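Sorbitol-6-phosphate dehydrogenase (Erwinia amylovora CFBP1430, PDB 5O3Z) probably catalyses the reversible NAD-dependent oxidation of sorbitol 6-phosphate to fructose 6-phosphate, as a member of the short-chain dehydrogenase/reductase family. Local coordinates at residues Tyr60-Asp65 and Glu81-Ala86; Lys137-Gln142 and Gly180-Ser185; Gly164-Thr169 and Ser185-Asn190. One frame throughout, in Å; residues are numbered along the deposited sequence.

Interaction 1: Tyr60-Asp65 and Glu81-Ala86; sequences YGFKVD and ETFGRA
Y60 and F62 meet T82 and F83 in an aromatic and apolar contact near the protein surface, where an edge strand of the Rossmann-type sheet faces the last turn of the helix that follows it. Side chains carry it, with no hydrogen bond between the segments, and 187 Å² is buried. The methyl of T82 sits over one face of the Y60 ring: CG2 lies 3.7 Å from the ring centroid and 23° off its normal, shifted toward the rim, which meets the criteria for a CH-pi contact. T82 presents this methyl because CG2 is anti to its backbone N, while OG1 (chi1 -55°) stays beside that N and bonds to A78 O one turn earlier. The same Y60 ring turns its edge toward the face of F83 in an offset edge-to-face pair, centroids 5.7 Å apart and planes at 76°. The two rings come closest at Y60 CD1 and F83 CZ, 3.6 Å apart. F62 comes in edge first, tip to tip with T82, its CZ 3.8 Å from T82 OG1. A looser apolar approach joins F62 CE1 to F83 CE2 at 4.4 Å. The helix ends at F83, and G84 beyond it has positive phi. F62 also packs on L75 and A78 of helix 69-83, while F83 reaches the next two strands, at H32 and A34 of strand 32-37 and V8 of strand 8-12.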
# COMPACT_ATOMS: atom_id res chain seq x y z
N TYR A 60 -6.67 29.80 25.10
CA TYR A 60 -7.60 30.82 24.53
C TYR A 60 -8.49 30.19 23.45
O TYR A 60 -8.06 29.26 22.71
CB TYR A 60 -6.85 31.98 23.91
CG TYR A 60 -6.20 32.85 24.94
CD1 TYR A 60 -4.94 32.51 25.48
CD2 TYR A 60 -6.86 34.01 25.42
CE1 TYR A 60 -4.34 33.30 26.46
CE2 TYR A 60 -6.25 34.79 26.41
CZ TYR A 60 -5.01 34.45 26.92
OH TYR A 60 -4.46 35.25 27.87
N GLY A 61 -9.74 30.63 23.41
CA GLY A 61 -10.71 30.19 22.41
C GLY A 61 -10.73 31.16 21.22
O GLY A 61 -10.67 32.40 21.41
N PHE A 62 -10.85 30.62 20.01
CA PHE A 62 -10.89 31.43 18.77
C PHE A 62 -11.99 30.90 17.87
O PHE A 62 -12.27 29.72 17.90
CB PHE A 62 -9.60 31.33 18.00
CG PHE A 62 -8.41 31.83 18.74
CD1 PHE A 62 -7.82 31.03 19.72
CD2 PHE A 62 -7.82 33.05 18.44
CE1 PHE A 62 -6.70 31.45 20.39
CE2 PHE A 62 -6.72 33.50 19.15
CZ PHE A 62 -6.14 32.68 20.10
N LYS A 63 -12.65 31.80 17.12
CA LYS A 63 -13.60 31.44 16.10
C LYS A 63 -12.83 31.18 14.81
O LYS A 63 -11.93 31.92 14.43
CB LYS A 63 -14.60 32.59 15.87
CG LYS A 63 -15.96 32.14 15.37
CD LYS A 63 -16.10 32.29 13.86
CE LYS A 63 -17.57 32.32 13.42
NZ LYS A 63 -18.09 30.95 13.09
N VAL A 64 -13.19 30.10 14.13
CA VAL A 64 -12.70 29.91 12.74
C VAL A 64 -13.67 29.06 11.90
O VAL A 64 -14.35 28.15 12.40
CB VAL A 64 -11.26 29.34 12.66
CG1 VAL A 64 -11.21 27.88 13.15
CG2 VAL A 64 -10.73 29.47 11.24
N ASP A 65 -13.77 29.45 10.62
CA ASP A 65 -14.45 28.70 9.60
C ASP A 65 -13.30 28.22 8.77
O ASP A 65 -12.71 29.03 8.01
CB ASP A 65 -15.40 29.61 8.79
CG ASP A 65 -15.99 28.90 7.57
OD1 ASP A 65 -15.82 27.68 7.39
OD2 ASP A 65 -16.67 29.56 6.78
N GLU A 81 -0.53 36.78 17.72
CA GLU A 81 -0.69 37.90 18.68
C GLU A 81 -0.74 37.37 20.11
O GLU A 81 -0.03 37.87 20.98
CB GLU A 81 -2.02 38.66 18.47
CG GLU A 81 -2.22 39.40 17.13
CD GLU A 81 -3.72 39.61 16.78
OE1 GLU A 81 -4.61 39.57 17.68
OE2 GLU A 81 -4.03 39.81 15.59
N THR A 82 -1.57 36.33 20.33
CA THR A 82 -1.83 35.75 21.65
C THR A 82 -0.67 34.93 22.33
O THR A 82 -0.31 35.21 23.50
CB THR A 82 -3.12 34.92 21.58
OG1 THR A 82 -4.18 35.74 21.09
CG2 THR A 82 -3.53 34.31 22.94
N PHE A 83 -0.12 33.92 21.64
CA PHE A 83 0.98 33.11 22.17
C PHE A 83 2.31 33.43 21.60
O PHE A 83 3.28 32.95 22.10
CB PHE A 83 0.73 31.60 21.97
CG PHE A 83 -0.56 31.10 22.54
CD1 PHE A 83 -0.68 30.80 23.89
CD2 PHE A 83 -1.67 30.95 21.73
CE1 PHE A 83 -1.86 30.32 24.41
CE2 PHE A 83 -2.88 30.50 22.26
CZ PHE A 83 -2.96 30.16 23.60
N GLY A 84 2.40 34.20 20.53
CA GLY A 84 3.69 34.51 19.89
C GLY A 84 4.41 33.39 19.13
O GLY A 84 5.51 33.59 18.65
N ARG A 85 3.80 32.22 19.04
CA ARG A 85 4.38 31.10 18.26
C ARG A 85 3.33 30.02 18.03
O ARG A 85 2.21 30.06 18.57
CB ARG A 85 5.55 30.51 19.04
CG ARG A 85 5.08 30.05 20.43
CD ARG A 85 6.18 29.51 21.25
NE ARG A 85 6.93 28.53 20.47
CZ ARG A 85 8.12 28.08 20.79
NH1 ARG A 85 8.73 28.48 21.89
NH2 ARG A 85 8.70 27.20 19.99
N ALA A 86 3.70 29.03 17.22
CA ALA A 86 2.85 27.84 17.00
C ALA A 86 3.76 26.64 16.66
O ALA A 86 4.72 26.77 15.89
CB ALA A 86 1.88 28.07 15.89

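Interaction 2: Lys137-Gln142 and Gly180-Ser185; sequences KGRIIQ and GITVHS
Q142 sends CG anti to its backbone N (chi1 -166°) and continues extended, while S185 OG lies beside its own N; their ends meet in a bond from S185 OG to Q142 OE1 of 2.7 Å, with the donor in the carbonyl plane. T169 is a second partner of this buried hydroxyl. T182 OG1 comes within 3.1 Å of R139 CD. Four backbone bonds join the segments, the straightest being Q142 N to H184 O at 2.9 Å, with 170° at the hydrogen. With axes 10° apart, these are neighbouring parallel strands of the Rossmann-type sheet, joined through helix 156-176 as a beta-alpha-beta crossover. On the face bearing I140 and V183 the two side chains lie alongside, CG2 of I140 4.1 Å from CG1 of V183, near Y120 of helix 106-133. G138 O is gripped from opposite faces of its plane, by T182 N at 3.2 Å and by R139 NH1 at 3.1 Å. The guanidinium of R139 also reaches S243 O through NH2. A water donates to I140 O over 3.1 Å and lies 3.2 Å from T182 OG1, bridging the strands.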
# COMPACT_ATOMS: atom_id res chain seq x y z
N LYS A 137 10.66 23.46 14.67
CA LYS A 137 10.63 22.16 14.06
C LYS A 137 9.30 21.62 14.43
O LYS A 137 9.18 20.83 15.40
CB LYS A 137 11.70 21.26 14.63
CG LYS A 137 13.12 21.70 14.35
CD LYS A 137 14.02 20.92 15.32
CE LYS A 137 15.40 21.52 15.45
NZ LYS A 137 15.94 21.97 14.14
N GLY A 138 8.30 22.05 13.68
CA GLY A 138 6.90 21.88 14.09
C GLY A 138 6.30 20.55 13.66
O GLY A 138 6.96 19.74 13.10
N ARG A 139 5.04 20.35 14.05
CA ARG A 139 4.25 19.20 13.75
C ARG A 139 2.88 19.61 13.17
O ARG A 139 2.27 20.60 13.60
CB ARG A 139 4.02 18.50 15.02
CG ARG A 139 5.30 18.10 15.71
CD ARG A 139 5.95 16.97 14.98
NE ARG A 139 7.08 16.38 15.62
CZ ARG A 139 8.35 16.65 15.37
NH1 ARG A 139 8.72 17.61 14.54
NH2 ARG A 139 9.31 15.94 16.01
N ILE A 140 2.39 18.85 12.19
CA ILE A 140 1.06 19.02 11.68
C ILE A 140 0.47 17.63 11.72
O ILE A 140 1.05 16.70 11.14
CB ILE A 140 1.05 19.57 10.25
CG1 ILE A 140 1.64 20.98 10.17
CG2 ILE A 140 -0.36 19.52 9.68
CD1 ILE A 140 1.89 21.51 8.77
N ILE A 141 -0.65 17.48 12.40
CA ILE A 141 -1.29 16.19 12.47
C ILE A 141 -2.70 16.35 12.05
O ILE A 141 -3.46 17.08 12.69
CB ILE A 141 -1.19 15.61 13.88
CG1 ILE A 141 0.27 15.19 14.13
CG2 ILE A 141 -2.09 14.40 14.04
CD1 ILE A 141 0.62 14.98 15.59
N GLN A 142 -3.12 15.58 11.03
CA GLN A 142 -4.52 15.52 10.62
C GLN A 142 -5.31 14.35 11.18
O GLN A 142 -4.89 13.20 11.10
CB GLN A 142 -4.60 15.39 9.09
CG GLN A 142 -5.99 15.66 8.50
CD GLN A 142 -6.30 14.86 7.19
OE1 GLN A 142 -5.57 13.93 6.79
NE2 GLN A 142 -7.46 15.18 6.58
N GLY A 180 12.34 21.01 8.98
CA GLY A 180 12.20 20.20 10.18
C GLY A 180 10.80 20.13 10.69
O GLY A 180 10.56 19.90 11.87
N ILE A 181 9.83 20.37 9.83
CA ILE A 181 8.45 20.16 10.22
C ILE A 181 7.99 18.82 9.65
O ILE A 181 8.12 18.62 8.48
CB ILE A 181 7.50 21.26 9.69
CG1 ILE A 181 7.94 22.66 10.17
CG2 ILE A 181 6.11 21.01 10.26
CD1 ILE A 181 7.27 23.79 9.45
N THR A 182 7.43 17.96 10.49
CA THR A 182 6.80 16.73 10.08
C THR A 182 5.25 16.82 10.04
O THR A 182 4.63 17.59 10.75
CB THR A 182 7.19 15.56 11.00
OG1 THR A 182 6.54 15.69 12.25
CG2 THR A 182 8.64 15.46 11.18
N VAL A 183 4.63 15.94 9.23
CA VAL A 183 3.21 15.97 8.88
C VAL A 183 2.75 14.52 8.79
O VAL A 183 3.39 13.73 8.06
CB VAL A 183 3.03 16.60 7.50
CG1 VAL A 183 1.51 16.88 7.21
CG2 VAL A 183 3.89 17.86 7.35
N HIS A 184 1.68 14.20 9.49
CA HIS A 184 1.03 12.88 9.55
C HIS A 184 -0.44 12.95 9.48
O HIS A 184 -1.03 13.96 9.90
CB HIS A 184 1.37 12.16 10.84
CG HIS A 184 2.83 11.97 11.05
ND1 HIS A 184 3.57 11.09 10.27
CD2 HIS A 184 3.71 12.58 11.90
CE1 HIS A 184 4.85 11.19 10.62
NE2 HIS A 184 4.96 12.08 11.61
N SER A 185 -1.05 11.87 8.99
CA SER A 185 -2.47 11.69 9.03
C SER A 185 -2.73 10.47 9.91
O SER A 185 -2.05 9.41 9.77
CB SER A 185 -3.02 11.52 7.61
OG SER A 185 -3.10 12.76 6.91
O HOH W 1 3.39 15.70 12.91

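Interaction 3: Gly164-Thr169 and Ser185-Asn190; sequences GGVGLT and SLMLGN
T169 and S185 supply the polar half of this contact, V166 and M187 the apolar half. In the polar half, OG1 of T169 and OG of S185 are hydrogen-bonded at 2.5 Å, a short separation. T169 holds OG1 beside its backbone N (chi1 -77°), which turns it to S185 OG, and Y120 OH of helix 106-133 bonds to it as well. G165 O, one turn back in the helix, is 3.3 Å from T169 OG1. The buried hydroxyl thus has partners on the strand and on a second helix, with G165 O of its own helix at most a weak third. In the apolar half, the bent chain of M187, turned at both chi2 and chi3, brings its methyl CE to 3.6 Å from V166 CG2. The two side chains cross at about a right angle. V166 and M187 also share S253 and N144 as neighbours. The backbones stay apart, with 9.4 Å between the axes of helix and strand and 154° between their directions, and the interface buries 159 Å². V166 further packs on F163 of a second subunit. Such a helix, lying nearly antiparallel against the strand that follows it in the chain, is the helix-strand half of a Rossmann-type beta-alpha-beta unit, here also facing the subunit interface.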
# COMPACT_ATOMS: atom_id res chain seq x y z
N GLY A 164 -7.69 12.14 -0.25
CA GLY A 164 -7.05 13.40 -0.62
C GLY A 164 -6.24 14.01 0.50
O GLY A 164 -5.10 14.46 0.28
N GLY A 165 -6.73 13.87 1.71
CA GLY A 165 -5.89 14.26 2.87
C GLY A 165 -4.53 13.54 2.99
O GLY A 165 -3.55 14.11 3.42
N VAL A 166 -4.49 12.24 2.64
CA VAL A 166 -3.22 11.50 2.66
C VAL A 166 -2.29 12.10 1.69
O VAL A 166 -1.15 12.35 2.01
CB VAL A 166 -3.44 10.02 2.37
CG1 VAL A 166 -2.05 9.32 2.26
CG2 VAL A 166 -4.35 9.45 3.45
N GLY A 167 -2.80 12.33 0.49
CA GLY A 167 -2.01 13.00 -0.56
C GLY A 167 -1.46 14.36 -0.13
O GLY A 167 -0.29 14.67 -0.36
N LEU A 168 -2.33 15.17 0.47
CA LEU A 168 -1.88 16.48 0.97
C LEU A 168 -0.83 16.34 2.07
O LEU A 168 0.23 16.94 1.98
CB LEU A 168 -3.07 17.32 1.44
CG LEU A 168 -2.67 18.69 1.95
CD1 LEU A 168 -1.86 19.49 0.94
CD2 LEU A 168 -3.87 19.43 2.35
N THR A 169 -1.07 15.41 3.02
CA THR A 169 -0.07 15.06 4.04
C THR A 169 1.29 14.68 3.44
O THR A 169 2.30 15.14 3.94
CB THR A 169 -0.57 13.95 5.01
OG1 THR A 169 -1.47 14.44 5.99
CG2 THR A 169 0.57 13.28 5.69
N SER A 185 -1.05 11.87 8.99
CA SER A 185 -2.47 11.69 9.03
C SER A 185 -2.73 10.47 9.91
O SER A 185 -2.05 9.41 9.77
CB SER A 185 -3.02 11.52 7.61
OG SER A 185 -3.10 12.76 6.91
N LEU A 186 -3.69 10.60 10.81
CA LEU A 186 -4.04 9.52 11.71
C LEU A 186 -5.26 8.85 11.23
O LEU A 186 -6.30 9.48 11.15
CB LEU A 186 -4.29 10.02 13.16
CG LEU A 186 -3.18 10.74 13.91
CD1 LEU A 186 -3.51 10.84 15.42
CD2 LEU A 186 -1.82 10.06 13.65
N MET A 187 -5.16 7.56 10.88
CA MET A 187 -6.26 6.90 10.28
C MET A 187 -7.08 6.20 11.32
O MET A 187 -6.87 5.04 11.65
CB MET A 187 -5.76 5.98 9.11
CG MET A 187 -4.52 6.51 8.39
SD MET A 187 -4.78 8.11 7.56
CE MET A 187 -5.89 7.63 6.21
N LEU A 188 -8.09 6.86 11.84
CA LEU A 188 -8.86 6.28 12.95
C LEU A 188 -9.82 5.23 12.54
O LEU A 188 -10.43 5.30 11.47
CB LEU A 188 -9.67 7.38 13.66
CG LEU A 188 -8.81 8.56 14.14
CD1 LEU A 188 -9.67 9.48 14.96
CD2 LEU A 188 -7.51 8.24 14.86
N GLY A 189 -10.02 4.23 13.41
CA GLY A 189 -11.15 3.34 13.26
C GLY A 189 -12.39 4.06 13.77
O GLY A 189 -12.38 5.28 13.93
N ASN A 190 -13.42 3.30 14.08
CA ASN A 190 -14.72 3.83 14.43
C ASN A 190 -14.77 4.20 15.91
O ASN A 190 -14.38 3.39 16.76
CB ASN A 190 -15.81 2.77 14.17
CG ASN A 190 -15.95 2.39 12.71
OD1 ASN A 190 -16.20 3.24 11.85
ND2 ASN A 190 -15.94 1.07 12.43

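All three contacts involve one seven-stranded parallel sheet. Interaction 1, which closes before the others open along the chain, lies at the 59-63 edge, its centre about 18 Å from that of interaction 2 and about 24 Å from that of interaction 3; it touches neither. Interactions 2 and 3 have centres about 13 Å apart, share S185 and alternate along the chain, because both belong to the unit of strand 139-145, helix 156-176 and strand 182-188. They also meet where Q142 O and L186 N, 2.9 Å apart, probably hydrogen-bond. Interaction 1 thus packs a helix on an outermost strand, while interactions 2 and 3 join two interior strands to a helix that reaches a second subunit.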